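Malic enzyme (Entamoeba histolytica, PDB 3NV9) probably catalyses the NADP-dependent oxidative decarboxylation of malate to pyruvate and, as an entangled dimer, activates the drug metronidazole. Local coordinates at residues M124-G129 / E451-A456; R89-G94 / G128-V133; N359-P364 / P411-K416; E417-A422 / Q440-A445; G45-M50 / V116-A121. All blocks are in the same frame, centred on the assembly; numbering follows the deposited sequence.

Contact 1 of 5, residues M124-G129 / E451-A456; sequences MKYLGG and EARESA. With SO4 (sulfate ion), chain E.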
# COMPACT_ATOMS: atom_id res chain seq x y z
N MET A 124 -6.23 8.73 -7.63
CA MET A 124 -7.40 8.15 -6.93
C MET A 124 -7.66 8.92 -5.63
O MET A 124 -8.79 9.11 -5.19
CB MET A 124 -7.17 6.69 -6.66
CG MET A 124 -7.50 5.85 -7.92
SD MET A 124 -6.94 4.19 -7.64
CE MET A 124 -6.82 3.60 -9.36
N LYS A 125 -6.58 9.35 -5.00
CA LYS A 125 -6.76 10.08 -3.76
C LYS A 125 -7.29 11.48 -4.04
O LYS A 125 -8.29 11.86 -3.47
CB LYS A 125 -5.47 10.15 -2.95
CG LYS A 125 -5.69 10.89 -1.62
CD LYS A 125 -6.53 10.10 -0.65
CE LYS A 125 -6.45 10.73 0.72
NZ LYS A 125 -7.05 9.82 1.73
N TYR A 126 -6.63 12.21 -4.94
CA TYR A 126 -6.89 13.61 -5.13
C TYR A 126 -8.17 13.93 -5.93
O TYR A 126 -8.76 15.00 -5.77
CB TYR A 126 -5.66 14.26 -5.71
CG TYR A 126 -5.65 15.76 -5.60
CD1 TYR A 126 -5.55 16.38 -4.38
CD2 TYR A 126 -5.69 16.56 -6.74
CE1 TYR A 126 -5.50 17.79 -4.27
CE2 TYR A 126 -5.66 17.97 -6.65
CZ TYR A 126 -5.56 18.56 -5.39
OH TYR A 126 -5.57 19.94 -5.23
N LEU A 127 -8.59 13.01 -6.79
CA LEU A 127 -9.80 13.18 -7.59
C LEU A 127 -10.92 12.34 -6.99
O LEU A 127 -12.08 12.76 -7.01
CB LEU A 127 -9.62 12.75 -9.08
CG LEU A 127 -8.41 13.40 -9.78
CD1 LEU A 127 -8.29 12.97 -11.28
CD2 LEU A 127 -8.40 14.97 -9.60
N GLY A 128 -10.58 11.15 -6.47
CA GLY A 128 -11.62 10.27 -6.01
C GLY A 128 -11.83 10.04 -4.52
O GLY A 128 -12.79 9.35 -4.14
N GLY A 129 -10.94 10.53 -3.66
CA GLY A 129 -11.14 10.25 -2.26
C GLY A 129 -10.83 8.80 -1.94
O GLY A 129 -11.21 8.33 -0.88
N GLU A 451 -12.32 16.31 1.75
CA GLU A 451 -11.38 16.05 2.83
C GLU A 451 -9.97 15.72 2.29
O GLU A 451 -8.96 16.15 2.86
CB GLU A 451 -11.87 14.88 3.69
CG GLU A 451 -12.82 15.24 4.89
CD GLU A 451 -12.33 16.46 5.70
OE1 GLU A 451 -11.24 16.40 6.32
OE2 GLU A 451 -13.03 17.51 5.68
N ALA A 452 -9.90 14.98 1.20
CA ALA A 452 -8.61 14.54 0.66
C ALA A 452 -7.88 15.71 0.05
O ALA A 452 -6.69 15.92 0.31
CB ALA A 452 -8.80 13.39 -0.38
N ARG A 453 -8.62 16.50 -0.73
CA ARG A 453 -8.07 17.69 -1.37
C ARG A 453 -7.59 18.74 -0.39
O ARG A 453 -6.43 19.23 -0.49
CB ARG A 453 -9.06 18.27 -2.40
CG ARG A 453 -9.32 17.28 -3.52
CD ARG A 453 -10.42 17.72 -4.56
NE ARG A 453 -9.99 18.86 -5.37
CZ ARG A 453 -9.31 18.76 -6.51
NH1 ARG A 453 -8.95 17.57 -6.98
NH2 ARG A 453 -9.00 19.85 -7.19
N GLU A 454 -8.43 19.02 0.61
CA GLU A 454 -8.09 19.99 1.63
C GLU A 454 -6.98 19.48 2.54
O GLU A 454 -6.14 20.25 3.00
CB GLU A 454 -9.32 20.38 2.47
CG GLU A 454 -10.41 21.07 1.65
CD GLU A 454 -11.70 21.41 2.45
OE1 GLU A 454 -11.84 21.02 3.67
OE2 GLU A 454 -12.59 22.07 1.85
N SER A 455 -6.96 18.20 2.83
CA SER A 455 -5.82 17.69 3.58
C SER A 455 -4.52 17.91 2.81
O SER A 455 -3.54 18.45 3.35
CB SER A 455 -5.96 16.20 3.83
OG SER A 455 -7.03 16.03 4.70
N ALA A 456 -4.54 17.51 1.55
CA ALA A 456 -3.37 17.70 0.67
C ALA A 456 -2.96 19.20 0.56
O ALA A 456 -1.78 19.54 0.63
CB ALA A 456 -3.63 17.07 -0.69
S SO4 E . -10.39 22.49 -4.79
O1 SO4 E . -11.84 22.57 -4.73
O2 SO4 E . -9.81 23.58 -4.00
O3 SO4 E . -10.03 21.17 -4.21
O4 SO4 E . -9.88 22.62 -6.16

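Contact 2 of 5, residues R89-G94 / G128-V133; sequences RGNFVG and GGIDAV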
# COMPACT_ATOMS: atom_id res chain seq x y z
N ARG A 89 -9.34 -1.17 4.58
CA ARG A 89 -9.77 -2.02 3.43
C ARG A 89 -10.98 -1.46 2.64
O ARG A 89 -10.98 -1.41 1.40
CB ARG A 89 -10.05 -3.45 3.87
CG ARG A 89 -10.51 -4.35 2.71
CD ARG A 89 -10.79 -5.81 3.19
NE ARG A 89 -10.83 -6.75 2.05
CZ ARG A 89 -11.35 -7.99 2.04
NH1 ARG A 89 -11.87 -8.55 3.15
NH2 ARG A 89 -11.29 -8.70 0.91
N GLY A 90 -12.02 -1.06 3.36
CA GLY A 90 -13.24 -0.54 2.72
C GLY A 90 -13.02 0.62 1.78
O GLY A 90 -13.85 0.83 0.88
N ASN A 91 -11.92 1.36 1.93
CA ASN A 91 -11.62 2.43 0.94
C ASN A 91 -10.26 2.20 0.22
O ASN A 91 -9.68 3.14 -0.31
CB ASN A 91 -11.73 3.81 1.65
CG ASN A 91 -11.77 5.03 0.68
OD1 ASN A 91 -11.02 5.99 0.88
ND2 ASN A 91 -12.61 4.98 -0.34
N PHE A 92 -9.78 0.94 0.16
CA PHE A 92 -8.36 0.63 -0.24
C PHE A 92 -8.35 -0.06 -1.59
O PHE A 92 -8.97 -1.15 -1.76
CB PHE A 92 -7.66 -0.27 0.83
CG PHE A 92 -6.12 -0.24 0.81
CD1 PHE A 92 -5.40 0.90 0.35
CD2 PHE A 92 -5.40 -1.31 1.36
CE1 PHE A 92 -3.98 0.93 0.40
CE2 PHE A 92 -3.98 -1.30 1.41
CZ PHE A 92 -3.26 -0.18 0.92
N VAL A 93 -7.66 0.56 -2.55
CA VAL A 93 -7.59 0.06 -3.90
C VAL A 93 -6.16 -0.34 -4.23
O VAL A 93 -5.24 0.41 -3.90
CB VAL A 93 -8.13 1.06 -4.91
CG1 VAL A 93 -7.83 0.61 -6.34
CG2 VAL A 93 -9.71 1.21 -4.70
N GLY A 94 -5.97 -1.55 -4.82
CA GLY A 94 -4.64 -1.97 -5.30
C GLY A 94 -4.49 -1.74 -6.79
O GLY A 94 -5.33 -2.16 -7.55
N GLY A 128 -10.58 11.15 -6.47
CA GLY A 128 -11.62 10.27 -6.01
C GLY A 128 -11.83 10.04 -4.52
O GLY A 128 -12.79 9.35 -4.14
N GLY A 129 -10.94 10.53 -3.66
CA GLY A 129 -11.14 10.25 -2.26
C GLY A 129 -10.83 8.80 -1.94
O GLY A 129 -11.21 8.33 -0.88
N ILE A 130 -10.09 8.13 -2.82
CA ILE A 130 -9.76 6.74 -2.65
C ILE A 130 -8.35 6.51 -2.10
O ILE A 130 -7.41 7.20 -2.53
CB ILE A 130 -9.95 6.03 -3.98
CG1 ILE A 130 -11.43 6.23 -4.41
CG2 ILE A 130 -9.69 4.56 -3.88
CD1 ILE A 130 -11.63 6.06 -5.87
N ASP A 131 -8.17 5.61 -1.11
CA ASP A 131 -6.75 5.26 -0.70
C ASP A 131 -6.21 4.15 -1.61
O ASP A 131 -6.85 3.14 -1.76
CB ASP A 131 -6.68 4.89 0.77
CG ASP A 131 -7.06 6.07 1.66
OD1 ASP A 131 -6.37 7.10 1.60
OD2 ASP A 131 -8.05 5.97 2.40
N ALA A 132 -5.08 4.33 -2.26
CA ALA A 132 -4.65 3.36 -3.27
C ALA A 132 -3.12 3.31 -3.28
O ALA A 132 -2.47 4.31 -2.96
CB ALA A 132 -5.17 3.72 -4.57
N VAL A 133 -2.56 2.13 -3.55
CA VAL A 133 -1.14 2.04 -3.66
C VAL A 133 -0.73 1.25 -4.92
O VAL A 133 -1.42 0.37 -5.37
CB VAL A 133 -0.46 1.48 -2.40
CG1 VAL A 133 -0.48 2.50 -1.27
CG2 VAL A 133 -0.99 0.14 -2.01

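Contact 3 of 5, residues N359-P364 / P411-K416; sequences NSVGFP and PGIFPK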
# COMPACT_ATOMS: atom_id res chain seq x y z
N ASN A 359 -8.54 7.79 -19.05
CA ASN A 359 -9.27 7.21 -17.93
C ASN A 359 -9.21 7.95 -16.55
O ASN A 359 -10.06 7.71 -15.71
CB ASN A 359 -8.97 5.72 -17.77
CG ASN A 359 -7.47 5.39 -17.63
OD1 ASN A 359 -6.75 6.04 -16.90
ND2 ASN A 359 -7.01 4.30 -18.31
N SER A 360 -8.20 8.81 -16.33
CA SER A 360 -8.04 9.55 -15.11
C SER A 360 -9.27 10.41 -14.83
O SER A 360 -9.51 10.84 -13.72
CB SER A 360 -6.81 10.48 -15.20
OG SER A 360 -6.95 11.42 -16.27
N VAL A 361 -10.05 10.62 -15.85
CA VAL A 361 -11.27 11.38 -15.76
C VAL A 361 -12.56 10.48 -15.61
O VAL A 361 -13.70 10.98 -15.60
CB VAL A 361 -11.17 12.47 -16.88
CG1 VAL A 361 -12.08 12.30 -17.99
CG2 VAL A 361 -11.10 13.86 -16.29
N GLY A 362 -12.36 9.17 -15.45
CA GLY A 362 -13.46 8.21 -15.24
C GLY A 362 -13.16 7.25 -14.10
O GLY A 362 -14.01 7.01 -13.25
N PHE A 363 -11.94 6.75 -13.98
CA PHE A 363 -11.67 5.81 -12.85
C PHE A 363 -11.93 6.31 -11.38
O PHE A 363 -12.42 5.53 -10.53
CB PHE A 363 -10.35 5.05 -13.02
CG PHE A 363 -9.08 5.87 -12.78
CD1 PHE A 363 -8.18 6.09 -13.81
CD2 PHE A 363 -8.75 6.32 -11.50
CE1 PHE A 363 -7.01 6.79 -13.60
CE2 PHE A 363 -7.55 7.00 -11.27
CZ PHE A 363 -6.69 7.26 -12.34
N PRO A 364 -11.63 7.60 -11.07
CA PRO A 364 -11.83 8.01 -9.67
C PRO A 364 -13.30 7.90 -9.27
O PRO A 364 -13.62 7.45 -8.15
CB PRO A 364 -11.34 9.47 -9.64
CG PRO A 364 -10.37 9.54 -10.78
CD PRO A 364 -10.93 8.62 -11.85
N PRO A 411 -13.07 18.88 -9.94
CA PRO A 411 -13.30 17.89 -8.93
C PRO A 411 -14.76 17.52 -8.73
O PRO A 411 -15.03 16.44 -8.20
CB PRO A 411 -12.65 18.49 -7.67
CG PRO A 411 -12.69 19.97 -7.85
CD PRO A 411 -12.56 20.16 -9.39
N GLY A 412 -15.69 18.34 -9.22
CA GLY A 412 -17.12 18.03 -9.04
C GLY A 412 -17.54 16.90 -9.97
O GLY A 412 -18.56 16.23 -9.74
N ILE A 413 -16.78 16.69 -11.05
CA ILE A 413 -17.08 15.53 -11.90
C ILE A 413 -17.21 14.30 -11.02
O ILE A 413 -18.07 13.43 -11.26
CB ILE A 413 -15.89 15.23 -12.92
CG1 ILE A 413 -15.81 16.26 -14.04
CG2 ILE A 413 -15.99 13.85 -13.55
CD1 ILE A 413 -14.41 16.32 -14.68
N PHE A 414 -16.36 14.16 -10.01
CA PHE A 414 -16.20 12.81 -9.50
C PHE A 414 -17.25 12.33 -8.50
O PHE A 414 -17.60 11.19 -8.56
CB PHE A 414 -14.77 12.56 -9.07
CG PHE A 414 -13.80 12.93 -10.11
CD1 PHE A 414 -13.63 12.10 -11.21
CD2 PHE A 414 -13.16 14.15 -10.06
CE1 PHE A 414 -12.80 12.51 -12.27
CE2 PHE A 414 -12.29 14.55 -11.06
CZ PHE A 414 -12.11 13.73 -12.19
N PRO A 415 -17.77 13.19 -7.62
CA PRO A 415 -18.90 12.74 -6.80
C PRO A 415 -20.13 12.51 -7.64
O PRO A 415 -20.95 11.64 -7.32
CB PRO A 415 -19.11 13.89 -5.76
CG PRO A 415 -18.40 15.08 -6.39
CD PRO A 415 -17.26 14.51 -7.21
N LYS A 416 -20.26 13.23 -8.75
CA LYS A 416 -21.37 12.97 -9.63
C LYS A 416 -21.19 11.58 -10.33
O LYS A 416 -22.15 10.76 -10.36
CB LYS A 416 -21.52 14.13 -10.61
CG LYS A 416 -22.44 13.89 -11.75
CD LYS A 416 -22.28 15.06 -12.71
CE LYS A 416 -23.19 14.92 -13.97
NZ LYS A 416 -24.62 15.28 -13.55

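Contact 4 of 5, residues E417-A422 / Q440-A445; sequences EAADVA and QVYDIA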
# COMPACT_ATOMS: atom_id res chain seq x y z
N GLU A 417 -20.00 11.32 -10.90
CA GLU A 417 -19.71 9.95 -11.40
C GLU A 417 -20.02 8.92 -10.33
O GLU A 417 -20.65 7.94 -10.61
CB GLU A 417 -18.26 9.74 -11.90
CG GLU A 417 -17.96 10.50 -13.16
CD GLU A 417 -16.55 10.33 -13.67
OE1 GLU A 417 -15.68 9.87 -12.92
OE2 GLU A 417 -16.29 10.66 -14.85
N ALA A 418 -19.62 9.19 -9.10
CA ALA A 418 -19.71 8.17 -8.08
C ALA A 418 -21.17 7.83 -7.81
O ALA A 418 -21.52 6.65 -7.66
CB ALA A 418 -19.02 8.67 -6.79
N ALA A 419 -22.02 8.87 -7.73
CA ALA A 419 -23.43 8.67 -7.42
C ALA A 419 -24.15 8.02 -8.58
O ALA A 419 -24.93 7.10 -8.38
CB ALA A 419 -24.10 10.01 -7.00
N ASP A 420 -23.88 8.46 -9.82
CA ASP A 420 -24.53 7.78 -10.97
C ASP A 420 -24.12 6.28 -11.12
O ASP A 420 -24.99 5.39 -11.36
CB ASP A 420 -24.26 8.51 -12.28
CG ASP A 420 -24.97 9.88 -12.40
OD1 ASP A 420 -24.76 10.52 -13.46
OD2 ASP A 420 -25.73 10.31 -11.51
N VAL A 421 -22.80 6.01 -11.01
CA VAL A 421 -22.28 4.65 -11.06
C VAL A 421 -22.90 3.78 -9.93
O VAL A 421 -23.18 2.60 -10.13
CB VAL A 421 -20.76 4.63 -10.88
CG1 VAL A 421 -20.24 3.20 -10.50
CG2 VAL A 421 -20.06 5.22 -12.12
N ALA A 422 -23.09 4.36 -8.76
CA ALA A 422 -23.67 3.63 -7.62
C ALA A 422 -25.12 3.21 -7.86
O ALA A 422 -25.54 2.12 -7.46
CB ALA A 422 -23.58 4.48 -6.35
N GLN A 440 -27.40 10.56 -0.97
CA GLN A 440 -26.60 10.00 0.13
C GLN A 440 -25.24 9.56 -0.39
O GLN A 440 -24.25 9.69 0.33
CB GLN A 440 -27.29 8.81 0.81
CG GLN A 440 -28.55 9.19 1.62
CD GLN A 440 -29.36 7.95 1.99
OE1 GLN A 440 -29.51 7.05 1.17
NE2 GLN A 440 -29.84 7.88 3.26
N VAL A 441 -25.19 9.03 -1.61
CA VAL A 441 -23.95 8.51 -2.18
C VAL A 441 -23.08 9.65 -2.61
O VAL A 441 -21.89 9.67 -2.30
CB VAL A 441 -24.20 7.50 -3.34
CG1 VAL A 441 -22.89 7.19 -4.12
CG2 VAL A 441 -24.71 6.24 -2.74
N TYR A 442 -23.70 10.65 -3.26
CA TYR A 442 -23.04 11.89 -3.64
C TYR A 442 -22.40 12.50 -2.44
O TYR A 442 -21.20 12.88 -2.48
CB TYR A 442 -24.03 12.87 -4.34
CG TYR A 442 -23.34 14.13 -4.89
CD1 TYR A 442 -23.00 14.26 -6.27
CD2 TYR A 442 -23.01 15.18 -4.03
CE1 TYR A 442 -22.39 15.39 -6.75
CE2 TYR A 442 -22.38 16.31 -4.50
CZ TYR A 442 -22.07 16.40 -5.83
OH TYR A 442 -21.45 17.54 -6.20
N ASP A 443 -23.17 12.58 -1.34
CA ASP A 443 -22.67 13.24 -0.11
C ASP A 443 -21.39 12.57 0.44
O ASP A 443 -20.44 13.26 0.91
CB ASP A 443 -23.71 13.15 0.99
CG ASP A 443 -24.91 14.12 0.80
OD1 ASP A 443 -24.85 15.02 -0.06
OD2 ASP A 443 -25.90 13.95 1.58
N ILE A 444 -21.36 11.24 0.41
CA ILE A 444 -20.23 10.50 0.94
C ILE A 444 -19.02 10.73 0.04
O ILE A 444 -17.89 10.87 0.51
CB ILE A 444 -20.59 8.99 0.99
CG1 ILE A 444 -21.74 8.75 1.97
CG2 ILE A 444 -19.37 8.11 1.35
CD1 ILE A 444 -22.30 7.26 1.97
N ALA A 445 -19.26 10.81 -1.26
CA ALA A 445 -18.16 10.92 -2.21
C ALA A 445 -17.59 12.31 -2.08
O ALA A 445 -16.39 12.49 -1.97
CB ALA A 445 -18.64 10.65 -3.63

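Contact 5 of 5, residues G45-M50 / V116-A121; sequences GKIQIM and VMEGKA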
# COMPACT_ATOMS: atom_id res chain seq x y z
N GLY A 45 9.15 10.26 -5.37
CA GLY A 45 7.83 9.68 -5.57
C GLY A 45 6.73 10.71 -5.47
O GLY A 45 7.01 11.91 -5.59
N LYS A 46 5.50 10.26 -5.25
CA LYS A 46 4.35 11.13 -5.34
C LYS A 46 3.40 10.99 -4.17
O LYS A 46 2.71 11.94 -3.85
CB LYS A 46 3.62 10.95 -6.67
CG LYS A 46 4.43 11.58 -7.89
CD LYS A 46 3.80 11.21 -9.22
CE LYS A 46 3.88 9.62 -9.48
NZ LYS A 46 3.93 9.34 -10.94
N ILE A 47 3.36 9.80 -3.56
CA ILE A 47 2.41 9.49 -2.47
C ILE A 47 3.10 9.01 -1.18
O ILE A 47 4.25 8.60 -1.19
CB ILE A 47 1.28 8.49 -2.90
CG1 ILE A 47 1.87 7.10 -3.11
CG2 ILE A 47 0.64 8.92 -4.19
CD1 ILE A 47 0.79 5.99 -3.44
N GLN A 48 2.38 9.07 -0.07
CA GLN A 48 2.90 8.68 1.21
C GLN A 48 1.78 8.11 2.05
O GLN A 48 0.62 8.20 1.72
CB GLN A 48 3.54 9.88 1.89
CG GLN A 48 2.56 11.04 2.14
CD GLN A 48 3.10 12.12 3.09
OE1 GLN A 48 3.95 11.87 3.96
NE2 GLN A 48 2.64 13.34 2.87
N ILE A 49 2.12 7.50 3.16
CA ILE A 49 1.11 7.04 4.06
C ILE A 49 0.94 8.10 5.15
O ILE A 49 1.86 8.82 5.46
CB ILE A 49 1.48 5.64 4.62
CG1 ILE A 49 0.94 4.54 3.71
CG2 ILE A 49 0.83 5.42 5.97
CD1 ILE A 49 1.45 4.53 2.31
N MET A 50 -0.24 8.20 5.73
CA MET A 50 -0.45 9.17 6.82
C MET A 50 -1.51 8.63 7.80
O MET A 50 -2.43 7.95 7.36
CB MET A 50 -0.94 10.46 6.17
CG MET A 50 -0.98 11.66 7.04
SD MET A 50 0.66 12.30 7.49
CE MET A 50 1.12 12.81 5.83
N VAL A 116 3.93 5.08 -13.30
CA VAL A 116 2.54 5.20 -13.78
C VAL A 116 1.55 4.75 -12.69
O VAL A 116 0.51 5.39 -12.49
CB VAL A 116 2.35 4.39 -15.07
CG1 VAL A 116 0.85 4.20 -15.44
CG2 VAL A 116 3.12 5.07 -16.23
N MET A 117 1.85 3.66 -11.97
CA MET A 117 0.89 3.15 -10.97
C MET A 117 0.84 4.05 -9.74
O MET A 117 -0.19 4.17 -9.10
CB MET A 117 1.17 1.69 -10.55
CG MET A 117 1.38 0.71 -11.71
SD MET A 117 0.03 0.79 -12.89
CE MET A 117 0.93 0.66 -14.44
N GLU A 118 1.97 4.68 -9.42
CA GLU A 118 1.95 5.73 -8.37
C GLU A 118 1.15 7.00 -8.78
O GLU A 118 0.49 7.60 -7.96
CB GLU A 118 3.39 6.06 -7.92
CG GLU A 118 3.38 6.63 -6.56
CD GLU A 118 4.73 6.99 -6.01
OE1 GLU A 118 4.78 7.71 -4.97
OE2 GLU A 118 5.72 6.58 -6.62
N GLY A 119 1.23 7.41 -10.04
CA GLY A 119 0.44 8.53 -10.54
C GLY A 119 -1.03 8.18 -10.49
O GLY A 119 -1.84 9.02 -10.13
N LYS A 120 -1.38 6.94 -10.83
CA LYS A 120 -2.79 6.47 -10.69
C LYS A 120 -3.23 6.53 -9.23
O LYS A 120 -4.32 6.97 -8.94
CB LYS A 120 -3.01 5.00 -11.18
CG LYS A 120 -2.65 4.67 -12.63
CD LYS A 120 -3.73 5.13 -13.59
CE LYS A 120 -3.33 4.64 -15.01
NZ LYS A 120 -4.40 5.04 -16.05
N ALA A 121 -2.37 6.09 -8.31
CA ALA A 121 -2.77 6.07 -6.93
C ALA A 121 -2.92 7.51 -6.48
O ALA A 121 -3.82 7.78 -5.70
CB ALA A 121 -1.73 5.39 -6.09

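Contact 1 of 5, residues M124-G129 / E451-A456
A452 points its CB at the last turn of helix 114-128, where helix 438-461 packs across it at 119° in a buried helix-helix contact. The methyl lies 3.5 Å from K125 O and 3.7 Å from K125 CE. K125 is bent at chi2 (71°), which places CD near this methyl. Its NZ bonds to D131 in a salt bridge and to Q48 of the second subunit. R453 follows and carries most of the polar contact. Its guanidinium lies over one face of the Y126 ring as a cation-pi pair, with CZ 4.2 Å from the ring centroid and the planes 34° apart. R453 CG rests over the ring too, in a CH-pi contact. NH1 gives a 2.8 Å hydrogen bond to Y126 O, which lies near the guanidinium plane, while the donor stands above the carbonyl plane. One residue thus holds both the ring and the backbone of Y126. R453 NE binds O3 of a sulfate ion at 2.6 Å, and NH2 binds its O4 at 3.1 Å. The sulfate, probably from the crystallisation liquor, is also bound by Q457. One turn past A452, the CB of A456 meets Y126 CE1 at 4.1 Å.

Contact 2 of 5, residues R89-G94 / G128-V133
Strand residues F92, V93 and G94 pair in parallel with D131, A132 and V133, the short axes 4.6 Å apart and 24° from parallel. This is the strand pair of a beta-alpha-beta unit, with helix 114-128 as the connection. Three backbone bonds form the ladder. D131 N gives to N91 O at 3.0 Å. V93 N gives to D131 O at 2.8 Å. V133 N gives to V93 O at 3.2 Å. F92, D131 and V133 share one face of the sheet. The F92 ring turns an edge to D131 O. Its CZ reaches V133 CG2 at 3.7 Å, in an oblique approach. The D131 carboxylate is buried beside them. Besides K125, it is bonded by the backbone N of I49 of the second subunit, so this face of the sheet lies against that subunit. V93 and A132 look to the other face, their CB atoms 4.0 Å apart. M124 of helix 114-128 and L371 of helix 363-372 cover this side. I130, just ahead of the strand, closes on V93 here. Their CG2 methyls are tighter than usual van der Waals contact, V93 CG2 lying 3.4 Å from I130 CG2.

Contact 3 of 5, residues N359-P364 / P411-K416
N359 O takes the backbone N-H of both G362 and F363, each at 2.7 Å, in the turn that carries V361 and leads to P364, both of which meet the F414 ring. The turn is a short 3-10 segment. It leads through G362, at the N-cap position, into helix 363-372. Across the contact the packing is apolar and centres on F414. Chi1 of F414 is -51°, which sets CG anti to its own carbonyl carbon. P364 CB approaches the ring obliquely, 3.8 Å from F414 CD1. P364 CG is close by, 4.1 Å from F414 CE1. V361 lies further round the ring. Its CA is near the ring plane, at the edge, and its O is 3.8 Å from F414 CE1. The V361 CG2 methyl meets F414 CZ at 4.2 Å. It also reaches I413 CD1 at 4.4 Å, a looser touch. I413 CG2, from the same segment as F414, sits above one face of the F414 ring, toward its rim. Around this group, L390 of helix 380-396 touches V361 and I413. L127 of helix 114-128 touches P364. The arrangement is the packing of two helix starts, with a phenylalanine on the first turn of helix 413-428 set against a proline on the first turn of helix 363-372. Both starts belong to the NAD-binding domain family region.

Contact 4 of 5, residues E417-A422 / Q440-A445
A helical hairpin is formed here by helix 413-428 and helix 438-461, which follow each other in the chain and meet through A418, A419 and A422 on one side and V441, Y442 and A445 on the other. The short axes run 8.2 Å apart with 141° between their directions, so the pair is roughly antiparallel. Both sets of residues lie along one stripe of their helix. The A418 CB and A445 CB methyls face each other at 3.7 Å. A419 meets the start of the Y442 side chain, its CB 3.9 Å from Y442 CB. The same methyl lies at the edge of the Y442 ring, near its plane. V441 makes the most contacts from its helix, touching three residues of the other. Its chi1 (168°) puts CG1 anti to the backbone N. This methyl does the touching. A422 CB is 3.6 Å from V441 CG1. A419 CA is 3.7 Å from V441 CG1, and A418 O also lies against it. Beyond the stripe, D420 bonds to the indole N-H of W438, which joins the two helices at a polar point. I372 touches V441 from helix 363-372, and K368 of that helix touches A418. The side-chain contact is apolar, mostly between methyl groups. It rests on burial and fit rather than on directed bonds, and the alanine methyls let the two backbones come close.

Contact 5 of 5, residues G45-M50 / V116-A121
E118 reaches from helix 114-128 to the start of strand 47-51, where its OE1 accepts the backbone N-H groups of K46 and I47. One carboxylate oxygen thus takes two successive backbone N-H groups and joins helix to strand within the N-terminal domain family region. The site is at the dimer interface: I47 to M50 pair antiparallel with a strand of the second subunit, so the sheet runs on across it. K46 N is 2.7 Å from E118 OE1 and approaches from above the carboxylate plane. I47 N is 2.9 Å from E118 OE1 and arrives on the anti side, 19° out of that plane. Chi1 of E118 (-156°) sets CG anti to the backbone N, and the chain is extended beyond it. The other oxygen, OE2, is bonded by the backbone N of L88 of the second subunit. Three N-H groups therefore satisfy this buried carboxylate, which would probably stabilise its ionised form. The ammonium of K46 is bonded elsewhere. Its NZ is held by G115 O, H40 NE2 and Y64 O of the second subunit. It stays 5.4 Å from E118 OE2, so the two charges are near without touching. K46 CE packs 3.5 Å from G119 N. G45 comes just before, with phi 114°. A CB there would run into E118 OE1. I47 supplies the apolar part. Its CG1, in the crowded position, passes 3.5 Å from E118 OE1, and its CD1 ends 3.7 Å from A121 CB.

Helix 114-128 links contacts 1, 2 and 5; helix 438-461 links contacts 1 and 4. Contact 5 uses the first half of helix 114-128, contact 1 its end, and contact 2 the strands it connects. Contacts 1 and 2 share G128 and G129, and K125 NZ is 2.8 Å from D131 OD1. A132 O of contact 2 lies 3.4 Å from A121 CB of contact 5. Contact 1 meets contact 3 where L127 O is 3.4 Å from F414 CB. Contacts 3 and 4 follow each other on helix 413-428, their centres about 11 Å apart. Contacts 4 and 5 lie about 24 Å apart by centres. The S360 side chain of contact 3 is about 10 Å from the sodium ion bound at T348, R350 and P354. Contacts 1, 2, 3 and 5 all touch the second subunit.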